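Local atomic coordinates of TRNA nucleotidyl transferase-related protein (Thermotoga maritima, PDB entry 3H38), a protein that probably adds the CCA end to tRNA from CTP and ATP, here as the nucleotidyltransferase and tRNA-binding portion of a longer protein. Residues L209-R218 against R300-N308; F274-H285 against V343-F351. All coordinates share one frame; numbering follows the deposited sequence.

Interaction 1: L209-R218 against R300-N308; sequences LERTTGPRLR and RDRYSLRRN
With chi1 at 173°, R302 swings CG beside its carbonyl carbon and runs out extended to NE, which carries its guanidinium to the turn between helices 208-211 and 214-225. There the group is held end-on. NH1 and NH2 both donate to T212 O, at 2.9 and 2.8 Å, and this oxygen lies close to the guanidinium plane. The NH2 bond falls in the carbonyl plane of T212, whereas NH1 comes in tilted from it. NH1 also makes a weak, bent bond to L209 O. The side chain of L217 crosses R302 at a slant, with CD2 3.2 Å from NH1. G214 has no side chain, and a CB would run into R302 O, so the backbones close up: its CA gives a nearly straight CH...O contact to R302 O at 3.4 Å. Y303 presents its ring edge to G214 O and to CB of L217, and its OH bonds to L246 O. R218 NH2 gives a weak bond to S304 O (3.3 Å), while its NE forms a salt bridge with E222. The gripped turn, with T213 at the N-cap position, lies in the family's probable RNA-binding region. The contact joins the end of helix 293-302 to the start of helix 214-225, beside helices 242-246 and 279-287.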
loop_
_atom_site.group_PDB
_atom_site.type_symbol
_atom_site.label_atom_id
_atom_site.label_comp_id
_atom_site.label_asym_id
_atom_site.label_seq_id
_atom_site.Cartn_x
_atom_site.Cartn_y
_atom_site.Cartn_z
ATOM N N LEU A 209 17.306 -0.985 -9.053
ATOM C CA LEU A 209 16.039 -1.618 -8.721
ATOM C C LEU A 209 16.139 -3.149 -8.872
ATOM O O LEU A 209 15.826 -3.894 -7.937
ATOM C CB LEU A 209 14.917 -1.032 -9.590
ATOM C CG LEU A 209 14.056 0.167 -9.116
ATOM C CD1 LEU A 209 14.594 0.851 -7.902
ATOM C CD2 LEU A 209 13.808 1.177 -10.230
ATOM N N GLU A 210 16.604 -3.619 -10.031
ATOM C CA GLU A 210 16.813 -5.049 -10.227
ATOM C C GLU A 210 17.763 -5.626 -9.208
ATOM O O GLU A 210 17.656 -6.803 -8.861
ATOM C CB GLU A 210 17.372 -5.366 -11.610
ATOM C CG GLU A 210 17.959 -4.187 -12.288
ATOM C CD GLU A 210 16.874 -3.317 -12.855
ATOM O OE1 GLU A 210 17.050 -2.085 -12.963
ATOM O OE2 GLU A 210 15.828 -3.895 -13.172
ATOM N N ARG A 211 18.724 -4.820 -8.772
ATOM C CA ARG A 211 19.705 -5.314 -7.815
ATOM C C ARG A 211 19.089 -5.478 -6.439
ATOM O O ARG A 211 19.612 -6.217 -5.640
ATOM C CB ARG A 211 20.933 -4.412 -7.740
ATOM C CG ARG A 211 22.004 -4.764 -8.776
ATOM C CD ARG A 211 22.899 -3.563 -9.082
ATOM N NE ARG A 211 24.234 -3.537 -8.448
ATOM C CZ ARG A 211 24.701 -4.372 -7.512
ATOM N NH1 ARG A 211 25.942 -4.206 -7.057
ATOM N NH2 ARG A 211 23.957 -5.362 -7.013
ATOM N N THR A 212 17.973 -4.798 -6.161
ATOM C CA THR A 212 17.293 -5.009 -4.885
ATOM C C THR A 212 16.323 -6.193 -4.942
ATOM O O THR A 212 15.971 -6.646 -6.011
ATOM C CB THR A 212 16.708 -3.676 -4.235
ATOM O OG1 THR A 212 15.357 -3.863 -3.789
ATOM C CG2 THR A 212 16.764 -2.525 -5.183
ATOM N N THR A 213 15.945 -6.734 -3.785
ATOM C CA THR A 213 15.114 -7.931 -3.758
ATOM C C THR A 213 13.656 -7.571 -3.998
ATOM O O THR A 213 13.208 -6.477 -3.642
ATOM C CB THR A 213 15.247 -8.712 -2.419
ATOM O OG1 THR A 213 14.633 -7.982 -1.341
ATOM C CG2 THR A 213 16.704 -8.967 -2.098
ATOM N N GLY A 214 12.930 -8.499 -4.610
ATOM C CA GLY A 214 11.511 -8.339 -4.858
ATOM C C GLY A 214 10.658 -7.910 -3.678
ATOM O O GLY A 214 9.953 -6.892 -3.745
ATOM N N PRO A 215 10.696 -8.690 -2.589
ATOM C CA PRO A 215 9.849 -8.447 -1.409
ATOM C C PRO A 215 9.999 -7.046 -0.814
ATOM O O PRO A 215 9.025 -6.487 -0.293
ATOM C CB PRO A 215 10.346 -9.498 -0.406
ATOM C CG PRO A 215 10.862 -10.614 -1.261
ATOM C CD PRO A 215 11.437 -9.961 -2.493
ATOM N N ARG A 216 11.203 -6.487 -0.874
ATOM C CA ARG A 216 11.421 -5.178 -0.293
ATOM C C ARG A 216 10.701 -4.172 -1.179
ATOM O O ARG A 216 9.946 -3.327 -0.716
ATOM C CB ARG A 216 12.923 -4.889 -0.166
ATOM C CG ARG A 216 13.706 -5.957 0.653
ATOM C CD ARG A 216 15.118 -5.449 1.061
ATOM N NE ARG A 216 14.992 -4.179 1.778
ATOM C CZ ARG A 216 15.631 -3.054 1.477
ATOM N NH1 ARG A 216 15.395 -1.965 2.211
ATOM N NH2 ARG A 216 16.509 -3.010 0.469
ATOM N N LEU A 217 10.913 -4.312 -2.474
ATOM C CA LEU A 217 10.284 -3.482 -3.475
ATOM C C LEU A 217 8.747 -3.601 -3.411
ATOM O O LEU A 217 8.028 -2.595 -3.480
ATOM C CB LEU A 217 10.791 -3.925 -4.844
ATOM C CG LEU A 217 11.847 -3.182 -5.675
ATOM C CD1 LEU A 217 12.669 -2.220 -4.889
ATOM C CD2 LEU A 217 12.717 -4.183 -6.435
ATOM N N ARG A 218 8.241 -4.825 -3.267
ATOM C CA ARG A 218 6.802 -5.020 -3.288
ATOM C C ARG A 218 6.223 -4.229 -2.138
ATOM O O ARG A 218 5.191 -3.544 -2.257
ATOM C CB ARG A 218 6.446 -6.508 -3.167
ATOM C CG ARG A 218 5.018 -6.780 -2.749
ATOM C CD ARG A 218 4.578 -8.223 -2.976
ATOM N NE ARG A 218 3.236 -8.407 -2.435
ATOM C CZ ARG A 218 2.546 -9.545 -2.478
ATOM N NH1 ARG A 218 1.335 -9.607 -1.959
ATOM N NH2 ARG A 218 3.065 -10.621 -3.025
ATOM N N ARG A 300 6.386 -13.526 -11.578
ATOM C CA ARG A 300 5.689 -14.253 -10.528
ATOM C C ARG A 300 6.649 -14.590 -9.379
ATOM O O ARG A 300 6.286 -14.505 -8.218
ATOM C CB ARG A 300 5.060 -15.538 -11.060
ATOM C CG ARG A 300 4.454 -16.388 -9.947
ATOM C CD ARG A 300 4.271 -17.806 -10.397
ATOM N NE ARG A 300 5.547 -18.399 -10.775
ATOM C CZ ARG A 300 5.682 -19.352 -11.693
ATOM N NH1 ARG A 300 6.887 -19.847 -11.970
ATOM N NH2 ARG A 300 4.612 -19.802 -12.338
ATOM N N ASP A 301 7.876 -14.968 -9.713
ATOM C CA ASP A 301 8.810 -15.441 -8.699
ATOM C C ASP A 301 9.525 -14.309 -7.994
ATOM O O ASP A 301 9.848 -14.446 -6.820
ATOM C CB ASP A 301 9.864 -16.394 -9.294
ATOM C CG ASP A 301 9.303 -17.785 -9.630
ATOM O OD1 ASP A 301 8.300 -18.224 -9.009
ATOM O OD2 ASP A 301 9.890 -18.446 -10.521
ATOM N N ARG A 302 9.797 -13.210 -8.700
ATOM C CA ARG A 302 10.569 -12.113 -8.112
ATOM C C ARG A 302 9.801 -11.424 -6.977
ATOM O O ARG A 302 10.288 -11.311 -5.843
ATOM C CB ARG A 302 11.009 -11.108 -9.183
ATOM C CG ARG A 302 11.675 -9.849 -8.635
ATOM C CD ARG A 302 12.663 -9.252 -9.628
ATOM N NE ARG A 302 13.037 -7.862 -9.331
ATOM C CZ ARG A 302 13.996 -7.506 -8.478
ATOM N NH1 ARG A 302 14.288 -6.227 -8.304
ATOM N NH2 ARG A 302 14.673 -8.429 -7.805
ATOM N N TYR A 303 8.584 -11.018 -7.272
ATOM C CA TYR A 303 7.620 -10.547 -6.315
ATOM C C TYR A 303 6.887 -11.805 -6.053
ATOM O O TYR A 303 6.936 -12.653 -6.861
ATOM C CB TYR A 303 6.767 -9.501 -6.970
ATOM C CG TYR A 303 7.627 -8.500 -7.621
ATOM C CD1 TYR A 303 7.748 -8.465 -8.958
ATOM C CD2 TYR A 303 8.384 -7.632 -6.883
ATOM C CE1 TYR A 303 8.554 -7.579 -9.538
ATOM C CE2 TYR A 303 9.189 -6.759 -7.462
ATOM C CZ TYR A 303 9.264 -6.713 -8.790
ATOM O OH TYR A 303 10.074 -5.839 -9.396
ATOM N N SER A 304 6.314 -12.044 -4.911
ATOM C CA SER A 304 5.767 -13.387 -4.743
ATOM C C SER A 304 4.296 -13.584 -5.051
ATOM O O SER A 304 3.524 -13.692 -4.148
ATOM C CB SER A 304 6.111 -13.927 -3.372
ATOM O OG SER A 304 7.496 -14.095 -3.261
ATOM N N LEU A 305 3.937 -13.703 -6.324
ATOM C CA LEU A 305 2.556 -13.670 -6.804
ATOM C C LEU A 305 1.879 -15.034 -6.819
ATOM O O LEU A 305 2.541 -16.059 -6.998
ATOM C CB LEU A 305 2.545 -13.048 -8.194
ATOM C CG LEU A 305 3.401 -11.774 -8.210
ATOM C CD1 LEU A 305 3.393 -11.075 -9.591
ATOM C CD2 LEU A 305 2.993 -10.792 -7.053
ATOM N N ARG A 306 0.566 -15.057 -6.711
ATOM C CA ARG A 306 -0.176 -16.286 -6.803
ATOM C C ARG A 306 0.039 -16.876 -8.155
ATOM O O ARG A 306 0.210 -16.177 -9.099
ATOM C CB ARG A 306 -1.639 -16.025 -6.654
ATOM C CG ARG A 306 -2.006 -15.380 -5.391
ATOM C CD ARG A 306 -3.402 -15.681 -4.947
ATOM N NE ARG A 306 -3.514 -15.482 -3.508
ATOM C CZ ARG A 306 -4.532 -15.884 -2.747
ATOM N NH1 ARG A 306 -5.568 -16.521 -3.275
ATOM N NH2 ARG A 306 -4.513 -15.632 -1.448
ATOM N N ARG A 307 0.050 -18.188 -8.249
ATOM C CA ARG A 307 0.328 -18.823 -9.532
ATOM C C ARG A 307 -0.813 -18.603 -10.536
ATOM O O ARG A 307 -0.577 -18.392 -11.723
ATOM C CB ARG A 307 0.601 -20.327 -9.346
ATOM C CG ARG A 307 1.888 -20.672 -8.578
ATOM C CD ARG A 307 2.176 -22.179 -8.576
ATOM N NE ARG A 307 2.437 -22.718 -9.917
ATOM C CZ ARG A 307 3.647 -22.804 -10.473
ATOM N NH1 ARG A 307 4.711 -22.380 -9.802
ATOM N NH2 ARG A 307 3.796 -23.311 -11.700
ATOM N N ASN A 308 -2.027 -18.623 -10.045
ATOM C CA ASN A 308 -3.206 -18.496 -10.860
ATOM C C ASN A 308 -3.398 -17.134 -11.473
ATOM O O ASN A 308 -4.216 -16.983 -12.307
ATOM C CB ASN A 308 -4.433 -18.830 -10.024
ATOM C CG ASN A 308 -5.295 -19.887 -10.654
ATOM O OD1 ASN A 308 -6.335 -19.597 -11.243
ATOM N ND2 ASN A 308 -4.866 -21.129 -10.545
#

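Interaction 2: F274-H285 against V343-F351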
loop_
_atom_site.group_PDB
_atom_site.type_symbol
_atom_site.label_atom_id
_atom_site.label_comp_id
_atom_site.label_asym_id
_atom_site.label_seq_id
_atom_site.Cartn_x
_atom_site.Cartn_y
_atom_site.Cartn_z
ATOM N N PHE A 274 -18.592 -4.988 -3.270
ATOM C CA PHE A 274 -18.074 -6.360 -3.317
ATOM C C PHE A 274 -17.057 -6.788 -2.252
ATOM O O PHE A 274 -16.714 -7.973 -2.168
ATOM C CB PHE A 274 -17.544 -6.686 -4.716
ATOM C CG PHE A 274 -18.631 -6.873 -5.735
ATOM C CD1 PHE A 274 -19.269 -8.097 -5.869
ATOM C CD2 PHE A 274 -19.041 -5.818 -6.537
ATOM C CE1 PHE A 274 -20.289 -8.273 -6.803
ATOM C CE2 PHE A 274 -20.064 -5.985 -7.468
ATOM C CZ PHE A 274 -20.687 -7.215 -7.599
ATOM N N GLY A 275 -16.588 -5.853 -1.433
ATOM C CA GLY A 275 -15.666 -6.211 -0.366
ATOM C C GLY A 275 -14.262 -5.674 -0.569
ATOM O O GLY A 275 -14.030 -4.847 -1.451
ATOM N N GLU A 276 -13.307 -6.192 0.191
ATOM C CA GLU A 276 -11.930 -5.720 0.161
ATOM C C GLU A 276 -11.253 -5.907 -1.188
ATOM O O GLU A 276 -11.413 -6.919 -1.828
ATOM C CB GLU A 276 -11.094 -6.394 1.271
ATOM C CG GLU A 276 -11.146 -5.688 2.659
ATOM C CD GLU A 276 -9.971 -6.032 3.626
ATOM O OE1 GLU A 276 -9.763 -7.227 3.966
ATOM O OE2 GLU A 276 -9.274 -5.091 4.077
ATOM N N VAL A 277 -10.480 -4.917 -1.605
ATOM C CA VAL A 277 -9.747 -5.011 -2.860
ATOM C C VAL A 277 -8.243 -4.854 -2.615
ATOM O O VAL A 277 -7.790 -3.793 -2.178
ATOM C CB VAL A 277 -10.214 -3.934 -3.867
ATOM C CG1 VAL A 277 -9.098 -3.585 -4.851
ATOM C CG2 VAL A 277 -11.468 -4.388 -4.604
ATOM N N ASP A 278 -7.474 -5.907 -2.884
ATOM C CA ASP A 278 -6.023 -5.796 -2.834
ATOM C C ASP A 278 -5.533 -4.939 -4.000
ATOM O O ASP A 278 -5.522 -5.376 -5.157
ATOM C CB ASP A 278 -5.348 -7.169 -2.844
ATOM C CG ASP A 278 -3.829 -7.075 -2.735
ATOM O OD1 ASP A 278 -3.194 -8.073 -2.336
ATOM O OD2 ASP A 278 -3.266 -6.004 -3.056
ATOM N N ARG A 279 -5.124 -3.717 -3.686
ATOM C CA ARG A 279 -4.743 -2.759 -4.711
ATOM C C ARG A 279 -3.487 -3.150 -5.459
ATOM O O ARG A 279 -3.353 -2.828 -6.648
ATOM C CB ARG A 279 -4.592 -1.370 -4.113
ATOM C CG ARG A 279 -5.825 -0.969 -3.370
ATOM C CD ARG A 279 -5.952 0.513 -3.251
ATOM N NE ARG A 279 -7.076 0.823 -2.383
ATOM C CZ ARG A 279 -7.343 2.035 -1.918
ATOM N NH1 ARG A 279 -8.388 2.213 -1.117
ATOM N NH2 ARG A 279 -6.561 3.061 -2.251
ATOM N N PHE A 280 -2.576 -3.839 -4.768
ATOM C CA PHE A 280 -1.353 -4.313 -5.396
ATOM C C PHE A 280 -1.688 -5.225 -6.603
ATOM O O PHE A 280 -1.147 -5.059 -7.691
ATOM C CB PHE A 280 -0.455 -5.027 -4.367
ATOM C CG PHE A 280 0.811 -5.605 -4.957
ATOM C CD1 PHE A 280 1.754 -4.783 -5.558
ATOM C CD2 PHE A 280 1.060 -6.968 -4.898
ATOM C CE1 PHE A 280 2.920 -5.313 -6.113
ATOM C CE2 PHE A 280 2.222 -7.507 -5.445
ATOM C CZ PHE A 280 3.154 -6.666 -6.066
ATOM N N TYR A 281 -2.585 -6.178 -6.392
ATOM C CA TYR A 281 -2.997 -7.091 -7.445
ATOM C C TYR A 281 -3.902 -6.436 -8.492
ATOM O O TYR A 281 -3.807 -6.749 -9.682
ATOM C CB TYR A 281 -3.714 -8.281 -6.840
ATOM C CG TYR A 281 -2.771 -9.321 -6.361
ATOM C CD1 TYR A 281 -2.780 -10.579 -6.921
ATOM C CD2 TYR A 281 -1.831 -9.040 -5.374
ATOM C CE1 TYR A 281 -1.910 -11.536 -6.513
ATOM C CE2 TYR A 281 -0.939 -10.010 -4.953
ATOM C CZ TYR A 281 -0.998 -11.252 -5.533
ATOM O OH TYR A 281 -0.161 -12.246 -5.165
ATOM N N ALA A 282 -4.784 -5.550 -8.045
ATOM C CA ALA A 282 -5.616 -4.814 -8.979
ATOM C C ALA A 282 -4.702 -4.142 -9.993
ATOM O O ALA A 282 -4.905 -4.269 -11.207
ATOM C CB ALA A 282 -6.438 -3.781 -8.250
ATOM N N VAL A 283 -3.683 -3.443 -9.498
ATOM C CA VAL A 283 -2.747 -2.740 -10.383
ATOM C C VAL A 283 -1.935 -3.697 -11.249
ATOM O O VAL A 283 -1.543 -3.356 -12.361
ATOM C CB VAL A 283 -1.773 -1.822 -9.601
ATOM C CG1 VAL A 283 -0.922 -1.012 -10.559
ATOM C CG2 VAL A 283 -2.544 -0.879 -8.730
ATOM N N LEU A 284 -1.673 -4.895 -10.748
ATOM C CA LEU A 284 -0.906 -5.850 -11.542
ATOM C C LEU A 284 -1.753 -6.429 -12.675
ATOM O O LEU A 284 -1.225 -6.800 -13.730
ATOM C CB LEU A 284 -0.334 -6.975 -10.674
ATOM C CG LEU A 284 0.722 -6.645 -9.617
ATOM C CD1 LEU A 284 1.186 -7.911 -8.887
ATOM C CD2 LEU A 284 1.915 -5.937 -10.226
ATOM N N HIS A 285 -3.066 -6.510 -12.459
ATOM C CA HIS A 285 -3.969 -6.960 -13.517
ATOM C C HIS A 285 -3.722 -6.122 -14.767
ATOM O O HIS A 285 -3.775 -6.637 -15.875
ATOM C CB HIS A 285 -5.430 -6.876 -13.099
ATOM C CG HIS A 285 -5.950 -8.113 -12.448
ATOM N ND1 HIS A 285 -6.726 -9.038 -13.116
ATOM C CD2 HIS A 285 -5.834 -8.579 -11.176
ATOM C CE1 HIS A 285 -7.069 -10.012 -12.294
ATOM N NE2 HIS A 285 -6.543 -9.748 -11.103
ATOM N N VAL A 343 -15.591 -14.448 -10.165
ATOM C CA VAL A 343 -14.246 -13.940 -10.321
ATOM C C VAL A 343 -13.847 -13.088 -9.134
ATOM O O VAL A 343 -14.696 -12.613 -8.366
ATOM C CB VAL A 343 -14.123 -13.097 -11.614
ATOM C CG1 VAL A 343 -14.436 -13.946 -12.846
ATOM C CG2 VAL A 343 -15.051 -11.872 -11.544
ATOM N N SER A 344 -12.541 -12.901 -8.990
ATOM C CA SER A 344 -11.999 -12.065 -7.935
ATOM C C SER A 344 -12.463 -10.627 -8.104
ATOM O O SER A 344 -12.681 -10.155 -9.222
ATOM C CB SER A 344 -10.473 -12.097 -7.980
ATOM O OG SER A 344 -9.979 -11.279 -9.026
ATOM N N ASN A 345 -12.612 -9.934 -6.985
ATOM C CA ASN A 345 -12.797 -8.491 -6.999
ATOM C C ASN A 345 -11.775 -7.798 -7.878
ATOM O O ASN A 345 -12.080 -6.813 -8.540
ATOM C CB ASN A 345 -12.653 -7.945 -5.586
ATOM C CG ASN A 345 -13.828 -8.289 -4.710
ATOM O OD1 ASN A 345 -13.986 -7.724 -3.626
ATOM N ND2 ASN A 345 -14.672 -9.218 -5.176
ATOM N N GLU A 346 -10.544 -8.306 -7.862
ATOM C CA GLU A 346 -9.468 -7.679 -8.615
ATOM C C GLU A 346 -9.743 -7.765 -10.114
ATOM O O GLU A 346 -9.519 -6.796 -10.851
ATOM C CB GLU A 346 -8.108 -8.289 -8.247
ATOM C CG GLU A 346 -7.610 -7.869 -6.861
ATOM C CD GLU A 346 -8.387 -8.526 -5.726
ATOM O OE1 GLU A 346 -8.751 -9.711 -5.854
ATOM O OE2 GLU A 346 -8.631 -7.864 -4.697
ATOM N N THR A 347 -10.238 -8.925 -10.547
ATOM C CA THR A 347 -10.619 -9.134 -11.932
ATOM C C THR A 347 -11.729 -8.157 -12.308
ATOM O O THR A 347 -11.800 -7.676 -13.439
ATOM C CB THR A 347 -11.122 -10.572 -12.168
ATOM O OG1 THR A 347 -10.021 -11.484 -12.108
ATOM C CG2 THR A 347 -11.799 -10.688 -13.546
ATOM N N ILE A 348 -12.594 -7.868 -11.349
ATOM C CA ILE A 348 -13.711 -6.974 -11.615
ATOM C C ILE A 348 -13.158 -5.605 -11.936
ATOM O O ILE A 348 -13.438 -5.050 -13.002
ATOM C CB ILE A 348 -14.668 -6.886 -10.414
ATOM C CG1 ILE A 348 -15.588 -8.111 -10.375
ATOM C CG2 ILE A 348 -15.474 -5.610 -10.468
ATOM C CD1 ILE A 348 -16.605 -8.066 -9.269
ATOM N N CYS A 349 -12.355 -5.078 -11.012
ATOM C CA CYS A 349 -11.660 -3.805 -11.206
ATOM C C CYS A 349 -11.015 -3.769 -12.582
ATOM O O CYS A 349 -11.127 -2.786 -13.321
ATOM C CB CYS A 349 -10.557 -3.659 -10.159
ATOM S SG CYS A 349 -11.107 -3.797 -8.451
ATOM N N HIS A 350 -10.335 -4.868 -12.905
ATOM C CA HIS A 350 -9.634 -5.032 -14.165
ATOM C C HIS A 350 -10.624 -4.863 -15.323
ATOM O O HIS A 350 -10.329 -4.200 -16.305
ATOM C CB HIS A 350 -8.961 -6.414 -14.177
ATOM C CG HIS A 350 -8.030 -6.645 -15.322
ATOM N ND1 HIS A 350 -7.636 -5.644 -16.192
ATOM C CD2 HIS A 350 -7.371 -7.765 -15.724
ATOM C CE1 HIS A 350 -6.805 -6.141 -17.088
ATOM N NE2 HIS A 350 -6.632 -7.429 -16.832
ATOM N N PHE A 351 -11.810 -5.443 -15.208
ATOM C CA PHE A 351 -12.837 -5.164 -16.209
ATOM C C PHE A 351 -13.195 -3.679 -16.204
ATOM O O PHE A 351 -13.298 -3.045 -17.263
ATOM C CB PHE A 351 -14.076 -6.031 -16.003
ATOM C CG PHE A 351 -13.986 -7.382 -16.663
ATOM C CD1 PHE A 351 -14.153 -8.547 -15.925
ATOM C CD2 PHE A 351 -13.725 -7.488 -18.025
ATOM C CE1 PHE A 351 -14.072 -9.798 -16.539
ATOM C CE2 PHE A 351 -13.645 -8.735 -18.647
ATOM C CZ PHE A 351 -13.815 -9.891 -17.900
#
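The H285 ring has the backbone of E346 and T347 over one face, with E346 O 4.0 Å above its plane. At its edge lies the H350 ring. The two imidazoles meet obliquely, their planes at 68°. H285 CB in turn sits over one face of the H350 ring, 3.6 Å from its centroid. H285 NE2 is buried and has no partner in the model. CE1 of the same ring comes 3.3 Å from T347 OG1. At the other end of the contact, I348 CD1 stands almost straight over the centre of the F274 ring, 4.1 Å from the centroid. Helix 357-371 also packs against F274. Between the two ends, CG2 of V277 touches CB of N345 and SG of C349.

E346 makes a clear polar link. Its chain folds about the CB-CG bond (chi2 72°), which brings OE2 back to D278 N at 2.9 Å. The N-H meets the carboxylate on the anti side. CG of E346 also rests against CB of Y281 at 3.9 Å. D278 is the N-cap of helix 279-287, and its OD2 takes weak bonds from F280 N and Y281 N. S344 OG caps the other helix by accepting from T347 N at 2.8 Å. The short helical axes approach to 8.6 Å at 43°. This is helix-helix packing between two N-capped helices in the helical part of the enzyme, away from the nucleotide and magnesium sites.

In the fold
Both contacts are partly buried and join helical elements. Interaction 1 lies nearer the catalytic end: T212 is about 6 Å, between side chains, from D174, which binds CTP and ATP. Interaction 2 is away from such sites. Helix 279-287 is part of interaction 2 and also packs on interaction 1: F280 lies on R218 and L305, and Y281 OH probably bonds to R306 N. The segments alternate along the chain, and the two centres are about 19 Å apart. Their chemistry differs. In 209-218 with 300-308, arginines reach to backbone carbonyls at a helix end and, weakly, in a loop. In 274-285 with 343-351, two helices pack through imidazole, aliphatic and phenyl groups, with one carboxylate-to-backbone bond and the larger buried area.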